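Local coordinates for protein putative methylase (Clostridium difficile, PDB 3LDU) that probably methylates guanine bases of ribosomal RNA and is seen here with GTP bound in its methyltransferase domain, at residues 296-301 with 336-341; 353-358 with 373-378; 195-200 with 302-307. All blocks are in the same frame, centred on the assembly; numbering follows the deposited sequence.

How the contacts relate
All three contacts reach one mixed sheet of the Rossmann-like methyltransferase domain, whose strands 199-201, 304-307, 339-344 and 368-375 lie in that order. Contact 3 pairs the first two, contact 1 ties the start of the third to the loop ahead of strand 304-307, and contact 2 closes around the fourth. The centres of contacts 1 and 3 are about 8 Å apart, with W338 packed on V198; those of contacts 1 and 2 are about 13 Å apart, linked by Y340. By nearest side-chain atoms, GTP is about 8 Å from F296 of contact 1 and about 12 Å from F353 of contact 2, and the GTP-binding P202 is about 4 Å from I305 of contact 3.

Contact 1: residues 296-301 with 336-341; sequences FKSEDE and KNWSYY
F296 places CG anti to its backbone N (chi1 179°) and W338 places CG beside its backbone N (chi1 -80°), which brings the two aromatic side chains together between the loop 296-301 and the residues entering strand 339-344. In the class I methyltransferase fold this joins the loop leading into the fourth strand to the residues just before the fifth, at the N-terminal ends of those strands. The edge of F296 is directed at the face of the W338 six-membered ring in an offset edge-to-face pair, the planes at 69° and the centroids 5.6 Å apart, with F296 CZ 3.8 Å from W338 CH2. V200 of strand 199-201 touches both rings. Next to this pair S298 OG, also anti to its backbone N, lies 3.5 Å from W338 CZ2; it accepts from the D300 backbone N in an ST turn.

The indole is fixed in rotation by its own N-H. W338 NE1 donates to D300 O at 2.8 Å, practically straight and within the indole plane, although it approaches from above the carbonyl plane. Toward solvent, E301 takes the crowded position between N and the carbonyl carbon and then extends alongside K336, OE1 3.2 Å from K336 CG. This is contact with the aliphatic part of the lysine, since E301 OE1 and K336 NZ are 5.1 Å apart and form no salt bridge. D300 O also accepts from a water, which donates to S298 O as well and whose oxygen accepts from K336 N at 2.7 Å.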
# COMPACT_ATOMS: atom_id res chain seq x y z
N PHE A 296 -20.99 21.38 -5.16
CA PHE A 296 -20.31 20.98 -6.38
C PHE A 296 -21.31 20.84 -7.53
O PHE A 296 -22.37 20.23 -7.39
CB PHE A 296 -19.46 19.70 -6.21
CG PHE A 296 -18.79 19.27 -7.48
CD1 PHE A 296 -17.69 19.98 -7.97
CD2 PHE A 296 -19.29 18.21 -8.23
CE1 PHE A 296 -17.08 19.61 -9.15
CE2 PHE A 296 -18.68 17.84 -9.42
CZ PHE A 296 -17.56 18.54 -9.88
N LYS A 297 -20.96 21.43 -8.67
CA LYS A 297 -21.78 21.33 -9.87
C LYS A 297 -20.87 21.24 -11.09
O LYS A 297 -19.75 21.75 -11.08
CB LYS A 297 -22.70 22.56 -10.01
CG LYS A 297 -23.67 22.74 -8.85
CD LYS A 297 -24.37 24.10 -8.92
CE LYS A 297 -25.46 24.22 -7.86
NZ LYS A 297 -24.93 24.07 -6.47
N SER A 298 -21.35 20.59 -12.14
CA SER A 298 -20.58 20.51 -13.37
C SER A 298 -21.49 20.43 -14.57
O SER A 298 -22.61 19.90 -14.48
CB SER A 298 -19.65 19.29 -13.34
OG SER A 298 -18.95 19.18 -14.56
N GLU A 299 -21.02 20.95 -15.70
CA GLU A 299 -21.74 20.85 -16.95
C GLU A 299 -21.22 19.68 -17.78
O GLU A 299 -21.86 19.26 -18.74
CB GLU A 299 -21.66 22.16 -17.74
CG GLU A 299 -22.71 23.18 -17.31
CD GLU A 299 -24.13 22.64 -17.42
OE1 GLU A 299 -25.00 23.10 -16.65
OE2 GLU A 299 -24.37 21.76 -18.26
N ASP A 300 -20.06 19.15 -17.39
CA ASP A 300 -19.51 17.96 -18.01
C ASP A 300 -20.35 16.76 -17.60
O ASP A 300 -20.93 16.74 -16.51
CB ASP A 300 -18.05 17.74 -17.56
CG ASP A 300 -17.11 18.83 -18.06
OD1 ASP A 300 -17.47 19.55 -19.02
OD2 ASP A 300 -16.00 18.96 -17.49
N GLU A 301 -20.43 15.76 -18.46
CA GLU A 301 -21.07 14.51 -18.07
C GLU A 301 -20.06 13.37 -18.04
O GLU A 301 -18.94 13.50 -18.54
CB GLU A 301 -22.28 14.17 -18.95
CG GLU A 301 -22.04 14.25 -20.45
CD GLU A 301 -23.31 13.97 -21.25
OE1 GLU A 301 -24.29 13.43 -20.68
OE2 GLU A 301 -23.33 14.30 -22.46
N LYS A 336 -24.70 15.00 -14.38
CA LYS A 336 -25.19 14.30 -15.56
C LYS A 336 -24.41 13.02 -15.81
O LYS A 336 -23.32 13.07 -16.37
CB LYS A 336 -25.13 15.20 -16.79
CG LYS A 336 -25.69 14.56 -18.05
CD LYS A 336 -27.09 14.01 -17.81
CE LYS A 336 -27.68 13.40 -19.07
NZ LYS A 336 -28.99 12.74 -18.79
N ASN A 337 -24.96 11.89 -15.40
CA ASN A 337 -24.36 10.59 -15.68
C ASN A 337 -22.96 10.46 -15.09
O ASN A 337 -22.06 9.91 -15.74
CB ASN A 337 -24.30 10.36 -17.19
CG ASN A 337 -25.65 10.04 -17.78
OD1 ASN A 337 -26.40 9.25 -17.23
ND2 ASN A 337 -25.96 10.66 -18.92
N TRP A 338 -22.75 10.98 -13.89
CA TRP A 338 -21.45 10.78 -13.22
C TRP A 338 -21.44 9.47 -12.43
O TRP A 338 -22.48 8.88 -12.16
CB TRP A 338 -21.13 11.95 -12.28
CG TRP A 338 -20.60 13.19 -12.97
CD1 TRP A 338 -21.16 13.84 -14.03
CD2 TRP A 338 -19.41 13.92 -12.62
NE1 TRP A 338 -20.39 14.94 -14.37
CE2 TRP A 338 -19.31 15.01 -13.52
CE3 TRP A 338 -18.42 13.77 -11.64
CZ2 TRP A 338 -18.26 15.93 -13.47
CZ3 TRP A 338 -17.38 14.69 -11.59
CH2 TRP A 338 -17.31 15.76 -12.50
N SER A 339 -20.23 9.04 -12.06
CA SER A 339 -20.01 7.88 -11.20
C SER A 339 -19.35 8.43 -9.94
O SER A 339 -18.47 9.27 -10.04
CB SER A 339 -19.02 6.90 -11.85
OG SER A 339 -19.56 6.29 -13.01
N TYR A 340 -19.75 7.96 -8.76
CA TYR A 340 -19.11 8.46 -7.54
C TYR A 340 -18.82 7.33 -6.56
O TYR A 340 -19.55 6.35 -6.51
CB TYR A 340 -19.92 9.59 -6.89
CG TYR A 340 -21.42 9.54 -7.13
CD1 TYR A 340 -22.26 8.89 -6.24
CD2 TYR A 340 -22.00 10.19 -8.21
CE1 TYR A 340 -23.64 8.84 -6.44
CE2 TYR A 340 -23.39 10.16 -8.42
CZ TYR A 340 -24.19 9.48 -7.53
OH TYR A 340 -25.57 9.42 -7.70
N TYR A 341 -17.74 7.49 -5.81
CA TYR A 341 -17.23 6.44 -4.94
C TYR A 341 -16.79 7.10 -3.64
O TYR A 341 -16.05 8.08 -3.67
CB TYR A 341 -16.03 5.76 -5.60
CG TYR A 341 -16.36 5.16 -6.96
CD1 TYR A 341 -16.71 3.82 -7.09
CD2 TYR A 341 -16.35 5.96 -8.12
CE1 TYR A 341 -17.02 3.27 -8.33
CE2 TYR A 341 -16.67 5.41 -9.36
CZ TYR A 341 -17.00 4.07 -9.46
OH TYR A 341 -17.33 3.51 -10.69
O HOH W 1 -23.24 17.14 -15.03

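Contact 2: residues 353-358 with 373-378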
# COMPACT_ATOMS: atom_id res chain seq x y z
N PHE A 353 -27.06 9.21 2.71
CA PHE A 353 -26.70 9.63 1.36
C PHE A 353 -27.90 9.60 0.40
O PHE A 353 -27.95 10.38 -0.56
CB PHE A 353 -25.58 8.74 0.83
CG PHE A 353 -25.02 9.18 -0.49
CD1 PHE A 353 -24.23 10.31 -0.57
CD2 PHE A 353 -25.25 8.43 -1.63
CE1 PHE A 353 -23.69 10.72 -1.78
CE2 PHE A 353 -24.72 8.83 -2.85
CZ PHE A 353 -23.93 9.98 -2.92
N GLY A 354 -28.86 8.72 0.66
CA GLY A 354 -30.09 8.68 -0.12
C GLY A 354 -30.04 7.80 -1.36
O GLY A 354 -30.84 7.97 -2.28
N GLN A 355 -29.10 6.86 -1.39
CA GLN A 355 -28.93 6.01 -2.55
C GLN A 355 -28.19 4.72 -2.18
O GLN A 355 -27.23 4.76 -1.41
CB GLN A 355 -28.17 6.77 -3.64
CG GLN A 355 -28.18 6.12 -5.01
CD GLN A 355 -27.46 6.95 -6.04
OE1 GLN A 355 -27.25 6.51 -7.18
NE2 GLN A 355 -27.05 8.15 -5.65
N LYS A 356 -28.66 3.60 -2.71
CA LYS A 356 -28.05 2.29 -2.46
C LYS A 356 -26.90 2.12 -3.44
O LYS A 356 -27.03 2.42 -4.62
CB LYS A 356 -29.09 1.17 -2.66
CG LYS A 356 -28.57 -0.21 -2.29
CD LYS A 356 -29.70 -1.23 -2.17
CE LYS A 356 -29.83 -2.09 -3.42
NZ LYS A 356 -30.20 -1.30 -4.64
N ALA A 357 -25.75 1.65 -2.94
CA ALA A 357 -24.59 1.48 -3.80
C ALA A 357 -24.71 0.23 -4.67
O ALA A 357 -25.38 -0.74 -4.29
CB ALA A 357 -23.30 1.43 -2.97
N ASP A 358 -24.06 0.28 -5.83
CA ASP A 358 -23.91 -0.89 -6.67
C ASP A 358 -23.11 -1.97 -5.93
O ASP A 358 -23.46 -3.15 -5.95
CB ASP A 358 -23.19 -0.52 -7.97
CG ASP A 358 -22.82 -1.72 -8.80
OD1 ASP A 358 -23.71 -2.55 -9.07
OD2 ASP A 358 -21.63 -1.86 -9.18
N PHE A 373 -18.19 2.61 -0.83
CA PHE A 373 -19.50 2.57 -1.49
C PHE A 373 -19.38 3.04 -2.94
O PHE A 373 -18.97 4.16 -3.20
CB PHE A 373 -20.46 3.48 -0.75
CG PHE A 373 -20.72 3.06 0.66
CD1 PHE A 373 -21.74 2.16 0.95
CD2 PHE A 373 -19.97 3.57 1.70
CE1 PHE A 373 -21.99 1.77 2.25
CE2 PHE A 373 -20.22 3.20 3.01
CZ PHE A 373 -21.24 2.30 3.29
N GLN A 374 -19.76 2.18 -3.88
CA GLN A 374 -19.48 2.43 -5.29
C GLN A 374 -20.78 2.72 -6.02
O GLN A 374 -21.72 1.95 -5.93
CB GLN A 374 -18.82 1.19 -5.90
CG GLN A 374 -17.54 0.83 -5.17
CD GLN A 374 -16.90 -0.46 -5.64
OE1 GLN A 374 -16.14 -1.09 -4.90
NE2 GLN A 374 -17.19 -0.87 -6.87
N TYR A 375 -20.81 3.83 -6.75
CA TYR A 375 -22.00 4.27 -7.48
C TYR A 375 -21.67 4.59 -8.93
O TYR A 375 -21.65 5.76 -9.32
CB TYR A 375 -22.60 5.51 -6.84
CG TYR A 375 -23.09 5.36 -5.42
CD1 TYR A 375 -24.42 5.07 -5.16
CD2 TYR A 375 -22.22 5.52 -4.34
CE1 TYR A 375 -24.89 4.95 -3.86
CE2 TYR A 375 -22.67 5.39 -3.03
CZ TYR A 375 -24.01 5.10 -2.80
OH TYR A 375 -24.47 4.97 -1.51
N PRO A 376 -21.41 3.55 -9.75
CA PRO A 376 -21.19 3.79 -11.18
C PRO A 376 -22.44 4.39 -11.80
O PRO A 376 -23.55 4.06 -11.37
CB PRO A 376 -20.93 2.39 -11.74
CG PRO A 376 -21.48 1.44 -10.70
CD PRO A 376 -21.23 2.14 -9.39
N GLY A 377 -22.26 5.27 -12.79
CA GLY A 377 -23.37 5.94 -13.43
C GLY A 377 -24.26 4.98 -14.18
O GLY A 377 -23.88 3.83 -14.42
N PRO A 378 -25.46 5.44 -14.57
CA PRO A 378 -26.43 4.57 -15.25
C PRO A 378 -25.81 3.95 -16.50
O PRO A 378 -24.94 4.56 -17.12
CB PRO A 378 -27.55 5.53 -15.64
CG PRO A 378 -26.96 6.91 -15.52
CD PRO A 378 -25.94 6.82 -14.44
O HOH W 2 -19.15 -0.60 -8.79
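Segment 353-358 runs across 373-376 with end-to-end directions 63° apart and comes closest at A357 and Y375, whose CA atoms are 5.3 Å apart; before this, G354 leaves the helix 349-353 with positive phi. Beside this approach D358 N donates to Q374 O at 2.9 Å, nearly along the C=O axis but bent at the hydrogen (131°).

Y375, with CG beside its backbone N (chi1 -63°), inserts its ring into the turn made by the other segment. A357 CA sits over one face in a CH-pi contact, 3.9 Å from the ring centroid, and F353 CE2 lies against the opposite face toward the rim, 3.8 Å from Y375 CZ. The phenol tip is held by a bond from Y375 OH to Q355 O of 2.8 Å, made from above the carbonyl plane. Q355 runs past the ring in the reverse direction, its CD 3.7 Å from Y375 CD1, and its NE2 is bonded to the hydroxyl of Y340.

At the outer end D358 CB packs on P376 CD at 3.6 Å, while a water accepts from Q374 NE2 and donates to D358 OD2. The contact lies at the open end of the hairpin 359-365/368-375, whose second strand, 368-375, lies antiparallel between strands 339-344 and 359-365, as the seventh strand does in the class I methyltransferase sheet.

Contact 3: residues 195-200 with 302-307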
# COMPACT_ATOMS: atom_id res chain seq x y z
N ALA A 195 -6.80 8.13 -17.12
CA ALA A 195 -6.32 9.46 -17.47
C ALA A 195 -7.07 10.02 -18.68
O ALA A 195 -7.24 9.33 -19.68
CB ALA A 195 -4.80 9.43 -17.74
N GLY A 196 -7.53 11.26 -18.58
CA GLY A 196 -8.32 11.85 -19.64
C GLY A 196 -9.79 11.99 -19.27
O GLY A 196 -10.49 12.87 -19.78
N ARG A 197 -10.27 11.10 -18.40
CA ARG A 197 -11.63 11.22 -17.89
C ARG A 197 -11.67 12.23 -16.73
O ARG A 197 -10.73 12.33 -15.95
CB ARG A 197 -12.16 9.87 -17.41
CG ARG A 197 -12.18 8.78 -18.48
CD ARG A 197 -13.19 9.10 -19.57
NE ARG A 197 -14.54 9.24 -19.04
CZ ARG A 197 -15.36 8.21 -18.81
NH1 ARG A 197 -14.97 6.97 -19.09
NH2 ARG A 197 -16.57 8.43 -18.32
N VAL A 198 -12.76 12.98 -16.63
CA VAL A 198 -12.90 13.94 -15.55
C VAL A 198 -12.91 13.22 -14.19
O VAL A 198 -13.62 12.23 -14.00
CB VAL A 198 -14.21 14.76 -15.70
CG1 VAL A 198 -14.52 15.50 -14.43
CG2 VAL A 198 -14.13 15.71 -16.89
N LEU A 199 -12.08 13.71 -13.27
CA LEU A 199 -12.02 13.17 -11.91
C LEU A 199 -11.95 14.29 -10.89
O LEU A 199 -11.11 15.19 -11.01
CB LEU A 199 -10.82 12.25 -11.72
CG LEU A 199 -10.58 11.82 -10.26
CD1 LEU A 199 -11.73 10.94 -9.72
CD2 LEU A 199 -9.26 11.06 -10.13
N VAL A 200 -12.85 14.25 -9.91
CA VAL A 200 -12.89 15.26 -8.86
C VAL A 200 -12.92 14.58 -7.49
O VAL A 200 -13.66 13.63 -7.29
CB VAL A 200 -14.16 16.13 -8.96
CG1 VAL A 200 -14.11 17.25 -7.92
CG2 VAL A 200 -14.30 16.69 -10.36
N PHE A 302 -20.45 12.25 -17.44
CA PHE A 302 -19.59 11.07 -17.38
C PHE A 302 -18.30 11.33 -16.62
O PHE A 302 -17.26 10.76 -16.93
CB PHE A 302 -19.29 10.54 -18.79
CG PHE A 302 -20.53 10.33 -19.62
CD1 PHE A 302 -21.48 9.40 -19.24
CD2 PHE A 302 -20.73 11.06 -20.78
CE1 PHE A 302 -22.63 9.21 -20.01
CE2 PHE A 302 -21.87 10.87 -21.55
CZ PHE A 302 -22.82 9.94 -21.16
N GLY A 303 -18.36 12.18 -15.60
CA GLY A 303 -17.21 12.38 -14.74
C GLY A 303 -17.16 11.37 -13.60
O GLY A 303 -18.07 10.55 -13.42
N PHE A 304 -16.08 11.43 -12.83
CA PHE A 304 -15.89 10.54 -11.69
C PHE A 304 -15.65 11.36 -10.43
O PHE A 304 -14.96 12.37 -10.48
CB PHE A 304 -14.67 9.65 -11.90
CG PHE A 304 -14.85 8.61 -12.96
CD1 PHE A 304 -15.28 7.34 -12.62
CD2 PHE A 304 -14.59 8.90 -14.29
CE1 PHE A 304 -15.45 6.38 -13.59
CE2 PHE A 304 -14.76 7.95 -15.26
CZ PHE A 304 -15.19 6.69 -14.92
N ILE A 305 -16.21 10.91 -9.31
CA ILE A 305 -15.85 11.44 -8.00
C ILE A 305 -15.31 10.28 -7.16
O ILE A 305 -15.93 9.21 -7.10
CB ILE A 305 -17.05 12.07 -7.28
CG1 ILE A 305 -17.35 13.44 -7.89
CG2 ILE A 305 -16.75 12.22 -5.79
CD1 ILE A 305 -18.81 13.92 -7.67
N ILE A 306 -14.13 10.46 -6.56
CA ILE A 306 -13.60 9.48 -5.62
C ILE A 306 -13.18 10.28 -4.42
O ILE A 306 -12.40 11.24 -4.55
CB ILE A 306 -12.37 8.73 -6.19
CG1 ILE A 306 -12.74 8.01 -7.49
CG2 ILE A 306 -11.86 7.70 -5.17
CD1 ILE A 306 -11.53 7.41 -8.20
N THR A 307 -13.71 9.94 -3.25
CA THR A 307 -13.51 10.82 -2.10
C THR A 307 -13.60 10.12 -0.75
O THR A 307 -14.22 9.05 -0.62
CB THR A 307 -14.52 12.00 -2.13
OG1 THR A 307 -14.14 13.00 -1.19
CG2 THR A 307 -15.95 11.51 -1.84
O HOH W 3 -14.89 12.06 -18.21
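Three backbone hydrogen bonds zip the two segments together in parallel. F304 N donates to V198 O at 2.8 Å, V200 N to F304 O at 2.9 Å almost along the C=O axis, and I306 N to V200 O at a longer 3.3 Å. Ahead of them R197 extends the pairing with its side chain. Bent at chi2 (-67°) and chi3 (-59°), it curls back so that NH2 donates to F302 O at 2.8 Å, on a lone pair in the carbonyl plane. A water accepts from R197 NE and V198 N and donates to the same F302 O, which therefore takes two donors. F304 presents its edge to the guanidinium, with CE2 over the centre of that group, 3.6 Å from R197 CZ, and the two planes at 61°.

These are the first and fourth strands of a class I methyltransferase sheet, adjacent at its middle, where the chain switches from one half of the Rossmann-like fold to the other. L199 and F304 point to one face of the sheet, where L199 CD1 lies 3.9 Å from F304 CB and 3.8 Å from I306 CG1. V200 and I305 are directed to the other face, where V200 CB is 4.3 Å from I305 CG1.

Helix 208-217 packs over the face carrying L199 and F304, touching L199 and I306 through I209, L210 and A213. W193 flanks the start of the pairing: its ring meets F304 edge-to-face and its NE1 donates to R197 O. At the C-terminal ends of the two strands, T307 OG1 is hydrogen-bonded to D201 OD1, and D201 is followed by the GTP-binding P202.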